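Local coordinates for protein botulinum neurotoxin type C1 (Clostridium botulinum, PDB 3R4S) that binds two ganglioside molecules through its receptor-binding domain, on which cell entry, presumably into neurons, depends, the full toxin being a bontoxilysin metalloprotease, at residues 326-331 / 388-393; 336-341 / 407-412; 368-373 / 382-387. One frame throughout, in Å; residues are numbered along the deposited sequence.

Contact 1: residues 326-331 / 388-393; sequences ETMYAD and GTYRFR
On one face of the Tyr390 ring sits the methyl end of Met328, while the carbonyl oxygen of Tyr329 lies at the ring's edge, in its plane. The Met328 CE methyl makes a CH-pi contact, 3.7 Å from the ring centroid, and is displaced toward the rim, where Met328 CE comes within 3.4 Å of Tyr390 CG. Its sulfur reaches a second ring: Met328 SD lies 3.7 Å from Phe392 CZ, approaching obliquely. The result is a Met-aromatic pair of contacts within the beta-trefoil domain, made by a thioether chain that bends at both chi2 (-82°) and chi3 and so turns SD and CE onto the two rings. Over the centre of one Phe392 face stands a water that accepts from Tyr329 N and donates to Arg391 O.

Residues 326-331, in the loop between strands 317-323 and 338-345, run across strand 381-392 and are not themselves a strand, so direct backbone pairing is limited to one bond. Arg391 N donates to Tyr329 O at 2.7 Å, almost straight (175°) and in the carbonyl plane. A second water links Asp331 N to Thr389 O, and Ala330 CB touches Tyr390 CD1 at 3.7 Å.

The outer end of the contact is polar and solvent-facing. Asp331 and Arg391 form a salt bridge, with two weak, longer bonds from NH2 beside the main one. Each partner is also held by the chain nearby: Asp331 OD1 bonds Asn402 ND2, and Arg391 NH1 bonds the carbonyl of Arg400. The carboxylate and guanidinium planes are 35° apart, yet Asp331 OD2 receives Arg391 NE on its syn lone pair at 2.8 Å, almost within the guanidinium plane.

Contact 2: residues 336-341 / 407-412; sequences EDIYAI and TVKQGN
Glu336 contributes little beyond its carbonyl oxygen, which lies against Lys409 CE. Asp337 O accepts Gln410 N at 2.8 Å, nearly straight and in the carbonyl plane. The Asp337 carboxylate lies beside the backbone of Gly411. Asp337 OD2 accepts a hydrogen bond from a water that in turn accepts from Lys409 NZ, so a single water bridges the opposite charges, whose atoms Asp337 OD2 and Lys409 NZ stay 4.9 Å apart. The lysine chain, bent at chi2 and chi4, folds back so that Lys409 NZ also donates to Gln410 O at 2.8 Å.

Ile338 and Lys409 form a non-hydrogen-bonded antiparallel pair with side chains on the same face. Ile338 CD1 is pressed to 3.4 Å from Lys409 CD, tighter than usual carbon contact, while Ile338 CG2 meets the Thr407 methyl. Tyr339 and Val408 form an antiparallel hydrogen-bonded pair: Tyr339 N donates to Val408 O at 2.9 Å, and Val408 N to Tyr339 O at 2.7 Å. The Tyr339 ring projects to the face shared with Val408, with Val408 O near its edge. Gln410 OE1 approaches the ring obliquely, 3.6 Å from Tyr339 CE2, the amide plane standing 77° from the ring. A water joins Tyr339 OH to the same OE1, donating to the amide oxygen.

Ala340 faces Thr407 in the next non-hydrogen-bonded pair, their side chains diverging. Beyond it, Ile341 crosses Val408 at about a right angle, with Ile341 CG1 3.7 Å from Val408 CG2. Ile341 also touches Leu321, and Val408 Met323, of strand 317-323. Strands 338-345 and 401-409 are thus neighbouring antiparallel strands of the C-terminal receptor-binding domain, which belongs to the beta-trefoil fold.

Contact 3: residues 368-373 / 382-387; sequences ASQIFK and SGICSI
Three backbone hydrogen bonds join the strands directly, and they differ in quality. Cys385 N donates to Ile371 O at 2.8 Å, arriving nearly along the C=O axis. Ser382 N donates to Lys373 O at 2.9 Å from above the carbonyl plane. The third, from Lys373 N to Gly383 O, is also 2.9 Å long but bent to 140°, its donor 52° out of the plane. Gly383 O serves further as acceptor for a CA-H...O contact from Phe372, with Phe372 CA 3.1 Å away.

Side-chain packing accompanies these bonds. Phe372 and Ile384, a non-hydrogen-bonded pair, lie side by side and point the same way. Ile384 CD1 comes 3.7 Å from Phe372 CE1, and Ile384 CG1 makes an off-centre CH-pi contact with the ring, at whose edge Gly383 O lies. Farther along, Cys385 SG packs against Ile371 CG2 at 4.0 Å, while Lys373 CG brushes Ser382 OG. Where the strands splay apart, a water accepts from Ile371 N and donates to Cys385 O, filling in for direct pairing.

The next shell fixes these groups. Leu417 covers Phe372 and Ile384, and Phe356 of strand 356-362 backs Ile371 and Cys385. The Gln370 amide, which touches Ile384 CD1, donates through NE2 to Thr422 OG1 and Leu417 O. Lys373, bent at chi2 and chi4, carries NZ away from this hairpin, with a cation-pi contact to Phe356.

The largely buried contact within the hairpin of strands 367-374 and 381-392 in the beta-trefoil domain is therefore knit by backbone bonds and apolar packing, while the one ammonium among its touching residues is held by the carbonyl oxygens of Asp352 and Ile355, which probably favour its charged form.

Strand 381-392 is common to contacts 1 and 3, which take successive parts of it; contact 2 joins its other sheet neighbour, strand 401-409, to strand 338-345. Contact 3 is buried and nests inside the chain loops closed by the other two. Contacts 1 and 2 are partly buried: the first adds a surface ion pair to a methionine-aromatic cluster, the second ends in water-bridged polar groups. Only contacts 2 and 3 are strand-to-strand pairings, whereas contact 1 sets a loop on a strand. Contact 2 touches both others: Tyr390 and Met328 pack on Ile338, and probable backbone hydrogen bonds run from Lys409 N to Ile384 O and from Ser386 N to Thr407 O.

Contact 1: residues 326-331 / 388-393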
loop_
_atom_site.group_PDB
_atom_site.type_symbol
_atom_site.label_atom_id
_atom_site.label_comp_id
_atom_site.label_asym_id
_atom_site.label_seq_id
_atom_site.Cartn_x
_atom_site.Cartn_y
_atom_site.Cartn_z
ATOM N N GLU A 326 10.350 -33.324 8.161
ATOM C CA GLU A 326 10.155 -33.990 9.444
ATOM C C GLU A 326 8.721 -33.911 9.958
ATOM O O GLU A 326 8.000 -32.941 9.709
ATOM C CB GLU A 326 11.087 -33.407 10.509
ATOM C CG GLU A 326 12.517 -33.188 10.058
ATOM C CD GLU A 326 13.327 -32.428 11.101
ATOM O OE1 GLU A 326 12.713 -31.664 11.884
ATOM O OE2 GLU A 326 14.569 -32.596 11.139
ATOM N N THR A 327 8.338 -34.933 10.714
ATOM C CA THR A 327 7.063 -34.953 11.416
ATOM C C THR A 327 6.948 -33.731 12.306
ATOM O O THR A 327 7.919 -33.318 12.921
ATOM C CB THR A 327 6.957 -36.199 12.296
ATOM O OG1 THR A 327 7.223 -37.355 11.494
ATOM C CG2 THR A 327 5.562 -36.304 12.918
ATOM N N MET A 328 5.761 -33.148 12.362
ATOM C CA MET A 328 5.510 -32.005 13.224
ATOM C C MET A 328 4.655 -32.426 14.416
ATOM O O MET A 328 3.891 -33.379 14.322
ATOM C CB MET A 328 4.829 -30.886 12.425
ATOM C CG MET A 328 5.745 -30.215 11.428
ATOM S SD MET A 328 6.769 -28.951 12.210
ATOM C CE MET A 328 5.702 -27.515 12.066
ATOM N N TYR A 329 4.798 -31.714 15.531
ATOM C CA TYR A 329 4.069 -32.030 16.753
ATOM C C TYR A 329 3.397 -30.768 17.258
ATOM O O TYR A 329 4.023 -29.714 17.324
ATOM C CB TYR A 329 5.014 -32.579 17.832
ATOM C CG TYR A 329 5.830 -33.761 17.357
ATOM C CD1 TYR A 329 5.394 -35.064 17.573
ATOM C CD2 TYR A 329 7.024 -33.574 16.668
ATOM C CE1 TYR A 329 6.127 -36.151 17.115
ATOM C CE2 TYR A 329 7.768 -34.656 16.206
ATOM C CZ TYR A 329 7.314 -35.940 16.434
ATOM O OH TYR A 329 8.047 -37.015 15.982
ATOM N N ALA A 330 2.122 -30.880 17.609
ATOM C CA ALA A 330 1.367 -29.749 18.131
ATOM C C ALA A 330 0.571 -30.181 19.358
ATOM O O ALA A 330 0.127 -31.324 19.442
ATOM C CB ALA A 330 0.434 -29.194 17.060
ATOM N N ASP A 331 0.396 -29.258 20.300
ATOM C CA ASP A 331 -0.319 -29.537 21.545
ATOM C C ASP A 331 -1.654 -30.242 21.342
ATOM O O ASP A 331 -1.899 -31.294 21.935
ATOM C CB ASP A 331 -0.512 -28.258 22.365
ATOM C CG ASP A 331 0.736 -27.862 23.110
ATOM O OD1 ASP A 331 0.738 -26.801 23.773
ATOM O OD2 ASP A 331 1.717 -28.630 23.034
ATOM N N GLY A 388 2.151 -21.321 12.330
ATOM C CA GLY A 388 1.498 -21.913 13.484
ATOM C C GLY A 388 2.439 -22.233 14.639
ATOM O O GLY A 388 3.660 -22.052 14.546
ATOM N N THR A 389 1.863 -22.727 15.730
ATOM C CA THR A 389 2.630 -23.018 16.934
ATOM C C THR A 389 2.867 -24.517 17.061
ATOM O O THR A 389 1.920 -25.284 17.176
ATOM C CB THR A 389 1.895 -22.505 18.175
ATOM O OG1 THR A 389 1.789 -21.080 18.094
ATOM C CG2 THR A 389 2.647 -22.889 19.462
ATOM N N TYR A 390 4.130 -24.929 17.017
ATOM C CA TYR A 390 4.472 -26.348 17.096
ATOM C C TYR A 390 5.601 -26.637 18.092
ATOM O O TYR A 390 6.332 -25.730 18.506
ATOM C CB TYR A 390 4.811 -26.887 15.705
ATOM C CG TYR A 390 3.672 -26.718 14.724
ATOM C CD1 TYR A 390 2.717 -27.711 14.563
ATOM C CD2 TYR A 390 3.541 -25.549 13.975
ATOM C CE1 TYR A 390 1.661 -27.551 13.675
ATOM C CE2 TYR A 390 2.486 -25.380 13.082
ATOM C CZ TYR A 390 1.556 -26.386 12.935
ATOM O OH TYR A 390 0.520 -26.230 12.055
ATOM N N ARG A 391 5.732 -27.903 18.474
ATOM C CA ARG A 391 6.699 -28.308 19.499
ATOM C C ARG A 391 8.035 -28.731 18.893
ATOM O O ARG A 391 8.085 -29.617 18.048
ATOM C CB ARG A 391 6.129 -29.453 20.339
ATOM C CG ARG A 391 5.013 -29.044 21.278
ATOM C CD ARG A 391 5.528 -28.911 22.711
ATOM N NE ARG A 391 4.498 -28.381 23.594
ATOM C CZ ARG A 391 4.716 -27.879 24.805
ATOM N NH1 ARG A 391 5.948 -27.828 25.309
ATOM N NH2 ARG A 391 3.690 -27.421 25.515
ATOM N N PHE A 392 9.114 -28.091 19.331
ATOM C CA PHE A 392 10.455 -28.411 18.854
ATOM C C PHE A 392 11.426 -28.495 20.028
ATOM O O PHE A 392 11.146 -28.014 21.128
ATOM C CB PHE A 392 11.001 -27.314 17.927
ATOM C CG PHE A 392 10.248 -27.134 16.635
ATOM C CD1 PHE A 392 10.692 -27.748 15.466
ATOM C CD2 PHE A 392 9.136 -26.311 16.574
ATOM C CE1 PHE A 392 10.015 -27.559 14.265
ATOM C CE2 PHE A 392 8.462 -26.113 15.377
ATOM C CZ PHE A 392 8.894 -26.735 14.226
ATOM N N ARG A 393 12.590 -29.078 19.765
ATOM C CA ARG A 393 13.742 -28.944 20.639
ATOM C C ARG A 393 14.772 -28.146 19.857
ATOM O O ARG A 393 15.381 -28.658 18.921
ATOM C CB ARG A 393 14.329 -30.312 21.001
ATOM C CG ARG A 393 13.399 -31.208 21.806
ATOM C CD ARG A 393 14.114 -32.506 22.240
ATOM N NE ARG A 393 13.239 -33.320 23.082
ATOM C CZ ARG A 393 12.440 -34.277 22.624
ATOM N NH1 ARG A 393 12.407 -34.558 21.328
ATOM N NH2 ARG A 393 11.676 -34.953 23.465
HETATM O O HOH W 1 7.175 -29.856 15.499
HETATM O O HOH W 2 1.654 -26.671 19.946
#

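Contact 2: residues 336-341 / 407-412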
loop_
_atom_site.group_PDB
_atom_site.type_symbol
_atom_site.label_atom_id
_atom_site.label_comp_id
_atom_site.label_asym_id
_atom_site.label_seq_id
_atom_site.Cartn_x
_atom_site.Cartn_y
_atom_site.Cartn_z
ATOM N N GLU A 336 -1.132 -33.260 10.279
ATOM C CA GLU A 336 -1.072 -34.000 9.023
ATOM C C GLU A 336 -0.758 -33.080 7.836
ATOM O O GLU A 336 -1.428 -32.074 7.626
ATOM C CB GLU A 336 -2.384 -34.765 8.786
ATOM C CG GLU A 336 -2.311 -35.801 7.656
ATOM C CD GLU A 336 -3.638 -36.532 7.417
ATOM O OE1 GLU A 336 -4.553 -36.422 8.268
ATOM O OE2 GLU A 336 -3.759 -37.221 6.376
ATOM N N ASP A 337 0.270 -33.442 7.076
ATOM C CA ASP A 337 0.698 -32.697 5.897
ATOM C C ASP A 337 1.268 -31.314 6.215
ATOM O O ASP A 337 1.401 -30.481 5.313
ATOM C CB ASP A 337 -0.444 -32.578 4.880
ATOM C CG ASP A 337 -0.893 -33.926 4.353
ATOM O OD1 ASP A 337 -0.032 -34.685 3.865
ATOM O OD2 ASP A 337 -2.104 -34.225 4.436
ATOM N N ILE A 338 1.594 -31.076 7.485
ATOM C CA ILE A 338 2.235 -29.831 7.904
ATOM C C ILE A 338 3.752 -30.007 7.992
ATOM O O ILE A 338 4.231 -30.923 8.657
ATOM C CB ILE A 338 1.746 -29.382 9.289
ATOM C CG1 ILE A 338 0.227 -29.219 9.314
ATOM C CG2 ILE A 338 2.407 -28.059 9.678
ATOM C CD1 ILE A 338 -0.260 -28.054 8.459
ATOM N N TYR A 339 4.506 -29.133 7.326
ATOM C CA TYR A 339 5.971 -29.183 7.377
ATOM C C TYR A 339 6.543 -27.832 7.756
ATOM O O TYR A 339 6.059 -26.793 7.305
ATOM C CB TYR A 339 6.555 -29.600 6.034
ATOM C CG TYR A 339 6.008 -30.903 5.530
ATOM C CD1 TYR A 339 6.687 -32.092 5.750
ATOM C CD2 TYR A 339 4.801 -30.949 4.843
ATOM C CE1 TYR A 339 6.188 -33.293 5.288
ATOM C CE2 TYR A 339 4.292 -32.143 4.377
ATOM C CZ TYR A 339 4.990 -33.312 4.603
ATOM O OH TYR A 339 4.489 -34.509 4.148
ATOM N N ALA A 340 7.576 -27.842 8.589
ATOM C CA ALA A 340 8.234 -26.610 8.977
ATOM C C ALA A 340 9.038 -26.051 7.809
ATOM O O ALA A 340 9.580 -26.808 7.004
ATOM C CB ALA A 340 9.145 -26.850 10.201
ATOM N N ILE A 341 9.102 -24.723 7.718
ATOM C CA ILE A 341 10.076 -24.069 6.854
ATOM C C ILE A 341 11.283 -23.700 7.705
ATOM O O ILE A 341 11.156 -23.046 8.739
ATOM C CB ILE A 341 9.503 -22.808 6.174
ATOM C CG1 ILE A 341 8.356 -23.194 5.225
ATOM C CG2 ILE A 341 10.610 -22.069 5.431
ATOM C CD1 ILE A 341 7.588 -22.010 4.627
ATOM N N THR A 407 5.277 -22.463 8.113
ATOM C CA THR A 407 5.018 -23.837 7.685
ATOM C C THR A 407 4.556 -23.901 6.241
ATOM O O THR A 407 4.173 -22.880 5.642
ATOM C CB THR A 407 3.888 -24.489 8.510
ATOM O OG1 THR A 407 2.675 -23.741 8.325
ATOM C CG2 THR A 407 4.243 -24.539 10.004
ATOM N N VAL A 408 4.594 -25.114 5.694
ATOM C CA VAL A 408 3.907 -25.448 4.454
ATOM C C VAL A 408 2.836 -26.476 4.790
ATOM O O VAL A 408 3.114 -27.474 5.452
ATOM C CB VAL A 408 4.856 -26.060 3.404
ATOM C CG1 VAL A 408 4.070 -26.512 2.164
ATOM C CG2 VAL A 408 5.960 -25.059 3.025
ATOM N N LYS A 409 1.609 -26.206 4.366
ATOM C CA LYS A 409 0.520 -27.165 4.450
ATOM C C LYS A 409 0.360 -27.796 3.073
ATOM O O LYS A 409 0.032 -27.108 2.105
ATOM C CB LYS A 409 -0.775 -26.445 4.843
ATOM C CG LYS A 409 -2.045 -27.284 4.715
ATOM C CD LYS A 409 -1.934 -28.570 5.512
ATOM C CE LYS A 409 -3.297 -29.236 5.711
ATOM N NZ LYS A 409 -3.904 -29.630 4.416
ATOM N N GLN A 410 0.615 -29.096 2.976
ATOM C CA GLN A 410 0.378 -29.820 1.732
ATOM C C GLN A 410 -0.953 -30.581 1.817
ATOM O O GLN A 410 -1.901 -30.106 2.458
ATOM C CB GLN A 410 1.570 -30.723 1.377
ATOM C CG GLN A 410 2.874 -29.936 1.208
ATOM C CD GLN A 410 3.965 -30.707 0.486
ATOM O OE1 GLN A 410 4.226 -31.874 0.779
ATOM N NE2 GLN A 410 4.620 -30.048 -0.454
ATOM N N GLY A 411 -1.046 -31.743 1.180
ATOM C CA GLY A 411 -2.341 -32.407 1.074
ATOM C C GLY A 411 -3.301 -31.458 0.362
ATOM O O GLY A 411 -2.886 -30.710 -0.526
ATOM N N ASN A 412 -4.570 -31.454 0.752
ATOM C CA ASN A 412 -5.516 -30.518 0.154
ATOM C C ASN A 412 -5.393 -29.118 0.728
ATOM O O ASN A 412 -6.169 -28.720 1.589
ATOM C CB ASN A 412 -6.968 -30.995 0.284
ATOM C CG ASN A 412 -7.945 -30.016 -0.347
ATOM O OD1 ASN A 412 -7.557 -29.215 -1.198
ATOM N ND2 ASN A 412 -9.205 -30.055 0.082
HETATM O O HOH W 3 -4.202 -32.627 5.067
HETATM O O HOH W 4 2.917 -34.148 1.755
#

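Contact 3: residues 368-373 / 382-387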
loop_
_atom_site.group_PDB
_atom_site.type_symbol
_atom_site.label_atom_id
_atom_site.label_comp_id
_atom_site.label_asym_id
_atom_site.label_seq_id
_atom_site.Cartn_x
_atom_site.Cartn_y
_atom_site.Cartn_z
ATOM N N ALA A 368 -0.003 -7.780 0.129
ATOM C CA ALA A 368 0.578 -9.027 0.615
ATOM C C ALA A 368 0.642 -10.059 -0.492
ATOM O O ALA A 368 0.462 -9.736 -1.664
ATOM C CB ALA A 368 -0.244 -9.559 1.788
ATOM N N SER A 369 0.876 -11.311 -0.120
ATOM C CA SER A 369 1.011 -12.354 -1.115
ATOM C C SER A 369 0.667 -13.702 -0.519
ATOM O O SER A 369 0.563 -13.866 0.699
ATOM C CB SER A 369 2.449 -12.387 -1.656
ATOM O OG SER A 369 3.376 -12.664 -0.599
ATOM N N GLN A 370 0.473 -14.671 -1.399
ATOM C CA GLN A 370 0.381 -16.055 -0.994
ATOM C C GLN A 370 1.540 -16.766 -1.662
ATOM O O GLN A 370 1.930 -16.424 -2.788
ATOM C CB GLN A 370 -0.955 -16.671 -1.391
ATOM C CG GLN A 370 -2.126 -16.157 -0.558
ATOM C CD GLN A 370 -3.415 -16.887 -0.872
ATOM O OE1 GLN A 370 -3.803 -16.983 -2.023
ATOM N NE2 GLN A 370 -4.076 -17.421 0.158
ATOM N N ILE A 371 2.115 -17.727 -0.948
ATOM C CA ILE A 371 3.333 -18.374 -1.410
ATOM C C ILE A 371 3.136 -19.874 -1.363
ATOM O O ILE A 371 2.817 -20.449 -0.319
ATOM C CB ILE A 371 4.535 -17.939 -0.565
ATOM C CG1 ILE A 371 4.624 -16.410 -0.540
ATOM C CG2 ILE A 371 5.833 -18.557 -1.110
ATOM C CD1 ILE A 371 5.587 -15.861 0.516
ATOM N N PHE A 372 3.287 -20.495 -2.521
ATOM C CA PHE A 372 2.939 -21.881 -2.692
ATOM C C PHE A 372 4.201 -22.694 -2.925
ATOM O O PHE A 372 5.096 -22.258 -3.654
ATOM C CB PHE A 372 2.013 -22.034 -3.899
ATOM C CG PHE A 372 0.689 -21.334 -3.740
ATOM C CD1 PHE A 372 -0.418 -22.018 -3.247
ATOM C CD2 PHE A 372 0.559 -19.990 -4.058
ATOM C CE1 PHE A 372 -1.637 -21.376 -3.091
ATOM C CE2 PHE A 372 -0.661 -19.335 -3.912
ATOM C CZ PHE A 372 -1.761 -20.027 -3.432
ATOM N N LYS A 373 4.262 -23.873 -2.310
ATOM C CA LYS A 373 5.354 -24.814 -2.557
ATOM C C LYS A 373 5.245 -25.360 -3.971
ATOM O O LYS A 373 4.181 -25.820 -4.388
ATOM C CB LYS A 373 5.330 -25.961 -1.552
ATOM C CG LYS A 373 6.543 -26.890 -1.693
ATOM C CD LYS A 373 7.834 -26.198 -1.214
ATOM C CE LYS A 373 9.081 -27.016 -1.578
ATOM N NZ LYS A 373 9.384 -26.935 -3.043
ATOM N N SER A 382 2.239 -28.006 -4.624
ATOM C CA SER A 382 1.919 -29.053 -3.658
ATOM C C SER A 382 1.450 -28.547 -2.300
ATOM O O SER A 382 1.060 -29.344 -1.442
ATOM C CB SER A 382 3.134 -29.960 -3.452
ATOM O OG SER A 382 4.260 -29.202 -3.039
ATOM N N GLY A 383 1.499 -27.237 -2.088
ATOM C CA GLY A 383 1.150 -26.705 -0.786
ATOM C C GLY A 383 1.168 -25.195 -0.692
ATOM O O GLY A 383 1.563 -24.498 -1.631
ATOM N N ILE A 384 0.740 -24.687 0.460
ATOM C CA ILE A 384 0.679 -23.245 0.686
ATOM C C ILE A 384 1.418 -22.906 1.975
ATOM O O ILE A 384 1.365 -23.667 2.942
ATOM C CB ILE A 384 -0.797 -22.749 0.772
ATOM C CG1 ILE A 384 -0.885 -21.227 0.625
ATOM C CG2 ILE A 384 -1.474 -23.234 2.069
ATOM C CD1 ILE A 384 -2.314 -20.713 0.522
ATOM N N CYS A 385 2.106 -21.770 1.990
ATOM C CA CYS A 385 2.827 -21.325 3.187
ATOM C C CYS A 385 1.895 -20.714 4.215
ATOM O O CYS A 385 1.093 -19.834 3.901
ATOM C CB CYS A 385 3.926 -20.322 2.820
ATOM S SG CYS A 385 5.248 -21.089 1.866
ATOM N N SER A 386 2.014 -21.184 5.449
ATOM C CA SER A 386 1.195 -20.698 6.543
ATOM C C SER A 386 2.094 -20.504 7.767
ATOM O O SER A 386 3.313 -20.423 7.640
ATOM C CB SER A 386 0.069 -21.700 6.834
ATOM O OG SER A 386 -0.864 -21.159 7.751
ATOM N N ILE A 387 1.490 -20.447 8.943
ATOM C CA ILE A 387 2.205 -20.175 10.175
ATOM C C ILE A 387 1.437 -20.855 11.308
ATOM O O ILE A 387 0.212 -20.978 11.248
ATOM C CB ILE A 387 2.295 -18.655 10.423
ATOM C CG1 ILE A 387 3.211 -18.341 11.602
ATOM C CG2 ILE A 387 0.897 -18.045 10.635
ATOM C CD1 ILE A 387 3.553 -16.854 11.731
HETATM O O HOH W 5 0.920 -18.339 1.502
#